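Local structure of endo-beta-1,4-mannanase (Alicyclobacillus acidocaldarius, 4CD8) at residues A[232-242]-A[252-262]. The protein hydrolyses internal beta-1,4-mannosidic linkages of mannans as a family 113 glycoside hydrolase. Residues are numbered along the deposited sequence; the frame is centred on the assembly and turned at random. Where two conformers were deposited one is given.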
loop_
_atom_site.group_PDB
_atom_site.type_symbol
_atom_site.label_atom_id
_atom_site.label_comp_id
_atom_site.label_asym_id
_atom_site.label_seq_id
_atom_site.Cartn_x
_atom_site.Cartn_y
_atom_site.Cartn_z
ATOM N N VAL A 232 -5.114 4.054 -2.215
ATOM C CA VAL A 232 -6.057 5.146 -2.393
ATOM C C VAL A 232 -7.392 4.692 -1.859
ATOM O O VAL A 232 -7.794 3.533 -2.035
ATOM C CB VAL A 232 -6.145 5.587 -3.882
ATOM C CG1 VAL A 232 -6.600 4.435 -4.744
ATOM C CG2 VAL A 232 -7.034 6.809 -4.006
ATOM N N GLY A 233 -8.079 5.614 -1.194
ATOM C CA GLY A 233 -9.355 5.281 -0.599
ATOM C C GLY A 233 -9.815 6.392 0.301
ATOM O O GLY A 233 -9.167 7.447 0.395
ATOM N N CYS A 234 -10.949 6.159 0.936
ATOM C CA CYS A 234 -11.588 7.167 1.772
ATOM C C CYS A 234 -12.519 6.446 2.739
ATOM O O CYS A 234 -13.254 5.542 2.336
ATOM C CB CYS A 234 -12.378 8.137 0.901
ATOM S SG CYS A 234 -13.159 9.525 1.751
ATOM N N PRO A 235 -12.515 6.858 4.015
ATOM C CA PRO A 235 -13.491 6.302 4.950
ATOM C C PRO A 235 -14.906 6.754 4.660
ATOM O O PRO A 235 -15.119 7.843 4.127
ATOM C CB PRO A 235 -13.066 6.862 6.317
ATOM C CG PRO A 235 -11.704 7.414 6.125
ATOM C CD PRO A 235 -11.600 7.796 4.673
ATOM N N SER A 236 -15.865 5.910 5.019
ATOM C CA SER A 236 -17.276 6.290 4.958
ATOM C C SER A 236 -17.667 7.070 6.216
ATOM O O SER A 236 -18.464 6.605 7.038
ATOM C CB SER A 236 -18.128 5.046 4.756
ATOM O OG SER A 236 -17.737 4.044 5.653
ATOM N N ARG A 237 -17.083 8.262 6.326
ATOM C CA ARG A 237 -17.391 9.201 7.402
ATOM C C ARG A 237 -17.588 10.597 6.824
ATOM O O ARG A 237 -16.995 10.968 5.762
ATOM C CB ARG A 237 -16.262 9.253 8.430
ATOM C CG ARG A 237 -15.915 7.917 9.043
ATOM C CD ARG A 237 -14.872 8.119 10.127
ATOM N NE ARG A 237 -14.573 6.875 10.814
ATOM C CZ ARG A 237 -13.963 6.801 11.995
ATOM N NH1 ARG A 237 -13.592 7.903 12.633
ATOM N NH2 ARG A 237 -13.732 5.623 12.543
ATOM N N SER A 238 -18.420 11.358 7.509
ATOM C CA SER A 238 -18.749 12.695 7.093
ATOM C C SER A 238 -17.505 13.568 6.991
ATOM O O SER A 238 -16.647 13.534 7.875
ATOM C CB SER A 238 -19.738 13.322 8.097
ATOM O OG SER A 238 -20.415 14.385 7.491
ATOM N N GLY A 239 -17.403 14.320 5.890
ATOM C CA GLY A 239 -16.277 15.236 5.669
ATOM C C GLY A 239 -14.964 14.571 5.231
ATOM O O GLY A 239 -13.994 15.262 4.895
ATOM N N SER A 240 -14.927 13.243 5.248
ATOM C CA SER A 240 -13.670 12.515 4.994
ATOM C C SER A 240 -13.053 12.766 3.615
ATOM O O SER A 240 -11.827 12.631 3.447
ATOM C CB SER A 240 -13.833 11.001 5.213
ATOM O OG SER A 240 -13.811 10.654 6.602
ATOM N N GLY A 241 -13.868 13.152 2.642
ATOM C CA GLY A 241 -13.315 13.378 1.279
ATOM C C GLY A 241 -12.378 14.569 1.204
ATOM O O GLY A 241 -11.614 14.696 0.236
ATOM N N ALA A 242 -12.453 15.450 2.218
ATOM C CA ALA A 242 -11.521 16.578 2.389
ATOM C C ALA A 242 -10.187 16.137 3.025
ATOM O O ALA A 242 -9.172 16.814 2.865
ATOM C CB ALA A 242 -12.161 17.686 3.229
ATOM N N ALA A 252 -20.008 11.401 11.639
ATOM C CA ALA A 252 -21.056 10.409 11.465
ATOM C C ALA A 252 -20.594 9.451 10.368
ATOM O O ALA A 252 -19.834 9.842 9.491
ATOM C CB ALA A 252 -22.368 11.089 11.066
ATOM N N VAL A 253 -21.053 8.203 10.426
ATOM C CA VAL A 253 -20.957 7.316 9.270
ATOM C C VAL A 253 -21.648 7.993 8.081
ATOM O O VAL A 253 -22.769 8.520 8.229
ATOM C CB VAL A 253 -21.585 5.923 9.561
ATOM C CG1 VAL A 253 -21.649 5.080 8.279
ATOM C CG2 VAL A 253 -20.743 5.197 10.612
ATOM N N CYS A 254 -20.966 8.015 6.919
ATOM C CA CYS A 254 -21.553 8.646 5.752
ATOM C C CYS A 254 -21.083 7.860 4.534
ATOM O O CYS A 254 -19.980 8.104 4.013
ATOM C CB CYS A 254 -21.103 10.098 5.654
ATOM S SG CYS A 254 -21.907 10.965 4.288
ATOM N N LEU A 255 -21.920 6.933 4.097
ATOM C CA LEU A 255 -21.585 6.066 2.977
ATOM C C LEU A 255 -21.437 6.890 1.694
ATOM O O LEU A 255 -20.487 6.640 0.883
ATOM C CB LEU A 255 -22.639 4.945 2.844
ATOM C CG LEU A 255 -22.371 3.614 3.583
ATOM C CD1 LEU A 255 -22.015 3.777 5.070
ATOM C CD2 LEU A 255 -23.563 2.670 3.420
ATOM N N ASP A 256 -22.295 7.911 1.550
ATOM C CA ASP A 256 -22.307 8.728 0.337
ATOM C C ASP A 256 -20.995 9.507 0.153
ATOM O O ASP A 256 -20.594 9.772 -0.976
ATOM C CB ASP A 256 -23.513 9.688 0.320
ATOM C CG ASP A 256 -24.852 8.967 0.138
ATOM O OD1 ASP A 256 -24.856 7.726 -0.084
ATOM O OD2 ASP A 256 -25.872 9.653 0.209
ATOM N N GLU A 257 -20.338 9.878 1.253
ATOM C CA GLU A 257 -19.090 10.656 1.195
ATOM C C GLU A 257 -17.984 9.822 0.549
ATOM O O GLU A 257 -17.229 10.312 -0.304
ATOM C CB GLU A 257 -18.670 11.105 2.606
ATOM C CG GLU A 257 -17.366 11.909 2.723
ATOM C CD GLU A 257 -17.417 13.324 2.156
ATOM O OE1 GLU A 257 -18.444 13.731 1.552
ATOM O OE2 GLU A 257 -16.383 14.049 2.329
ATOM N N GLN A 258 -17.895 8.561 0.966
ATOM C CA GLN A 258 -16.931 7.628 0.377
ATOM C C GLN A 258 -17.222 7.476 -1.121
ATOM O O GLN A 258 -16.310 7.474 -1.934
ATOM C CB GLN A 258 -17.023 6.284 1.072
ATOM C CG GLN A 258 -16.049 5.246 0.544
ATOM C CD GLN A 258 -16.240 3.918 1.251
ATOM O OE1 GLN A 258 -17.250 3.260 1.044
ATOM N NE2 GLN A 258 -15.273 3.522 2.091
ATOM N N ALA A 259 -18.504 7.365 -1.494
ATOM C CA ALA A 259 -18.857 7.263 -2.915
ATOM C C ALA A 259 -18.415 8.509 -3.704
ATOM O O ALA A 259 -17.849 8.376 -4.809
ATOM C CB ALA A 259 -20.348 7.022 -3.094
ATOM N N ARG A 260 -18.648 9.697 -3.126
ATOM C CA ARG A 260 -18.274 10.976 -3.762
ATOM C C ARG A 260 -16.760 11.011 -3.999
ATOM O O ARG A 260 -16.304 11.454 -5.050
ATOM C CB ARG A 260 -18.714 12.208 -2.941
ATOM C CG ARG A 260 -20.210 12.506 -2.966
ATOM C CD ARG A 260 -20.573 13.767 -2.167
ATOM N NE ARG A 260 -20.582 13.609 -0.696
ATOM C CZ ARG A 260 -21.637 13.217 0.046
ATOM N NH1 ARG A 260 -22.802 12.880 -0.519
ATOM N NH2 ARG A 260 -21.514 13.125 1.365
ATOM N N PHE A 261 -15.979 10.529 -3.029
ATOM C CA PHE A 261 -14.526 10.450 -3.236
ATOM C C PHE A 261 -14.194 9.582 -4.447
ATOM O O PHE A 261 -13.404 10.003 -5.301
ATOM C CB PHE A 261 -13.821 9.895 -2.018
ATOM C CG PHE A 261 -12.371 9.646 -2.243
ATOM C CD1 PHE A 261 -11.454 10.661 -2.070
ATOM C CD2 PHE A 261 -11.922 8.394 -2.669
ATOM C CE1 PHE A 261 -10.100 10.436 -2.301
ATOM C CE2 PHE A 261 -10.578 8.170 -2.917
ATOM C CZ PHE A 261 -9.652 9.186 -2.723
ATOM N N TYR A 262 -14.768 8.377 -4.512
ATOM C CA TYR A 262 -14.454 7.447 -5.641
ATOM C C TYR A 262 -14.918 8.042 -6.972
ATOM O O TYR A 262 -14.178 8.014 -7.970
ATOM C CB TYR A 262 -15.064 6.053 -5.396
ATOM C CG TYR A 262 -14.167 5.173 -4.532
ATOM C CD1 TYR A 262 -13.135 4.411 -5.100
ATOM C CD2 TYR A 262 -14.314 5.133 -3.158
ATOM C CE1 TYR A 262 -12.316 3.629 -4.318
ATOM C CE2 TYR A 262 -13.502 4.365 -2.355
ATOM C CZ TYR A 262 -12.491 3.619 -2.930
ATOM O OH TYR A 262 -11.686 2.858 -2.145
HETATM O O HOH W 1 -11.670 3.226 0.515
#
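One face of the Phe261 ring is covered by Cys234, whose CB makes a CH-pi contact 3.9 Å from the ring centroid, and by Gly233 O, a buried carbonyl with no polar partner in the model; Val232 CG2 meets the edge in plane, 3.8 Å from CZ. Trp209 also meets this ring. The Tyr262 ring has Phe261 CD2 over one face and a water in plane at its edge, while the Arg260 guanidinium has Asp256 O over one face and Glu257 OE1 at its edge. The short Cys234 side chain, SG anti to the backbone N (chi1 -176°), lays CB over Phe261 and leaves SG oblique to it. Gly233, lacking a side chain, brings CA within 3.7 Å of Tyr262 OH, which shares the water with Cys234 N. Gln258, extended beyond CG, sends NE2 to Cys234 O at 2.9 Å, in its amide plane, and weakly to Cys300 O. In this TIM barrel the contact packs the loop following strand 227-232 against the start of helix 255-268, with Pro235 touching the ligand-pocket residue Tyr299. A single beta bridge joins Arg237 and Val253: Cys254 N, at the helix N-cap, donates to Ser236 O, and Ser238 N to Ala252 O. Ser236 OG is hydrogen-bonded to Asp296 O, Ser298 O and Lys304 NZ. Past a type II turn, with Gly239 at positive phi, the Glu257 chain, bent at chi2 (70°), brings OE2 to Gly241 N (2.7 Å), met on the anti side and 21° out of the carboxylate plane. Glycine fits: a CB on Gly241 would clash with OE2. Glu257 OE1 takes Arg260 NE and NH2 in a side-on salt bridge, both at 3.1 Å. With an alanine here instead of Glu257 the carboxylate is gone, and Gly241 N is likely to be left without its mate and the Arg260 guanidinium set free to turn.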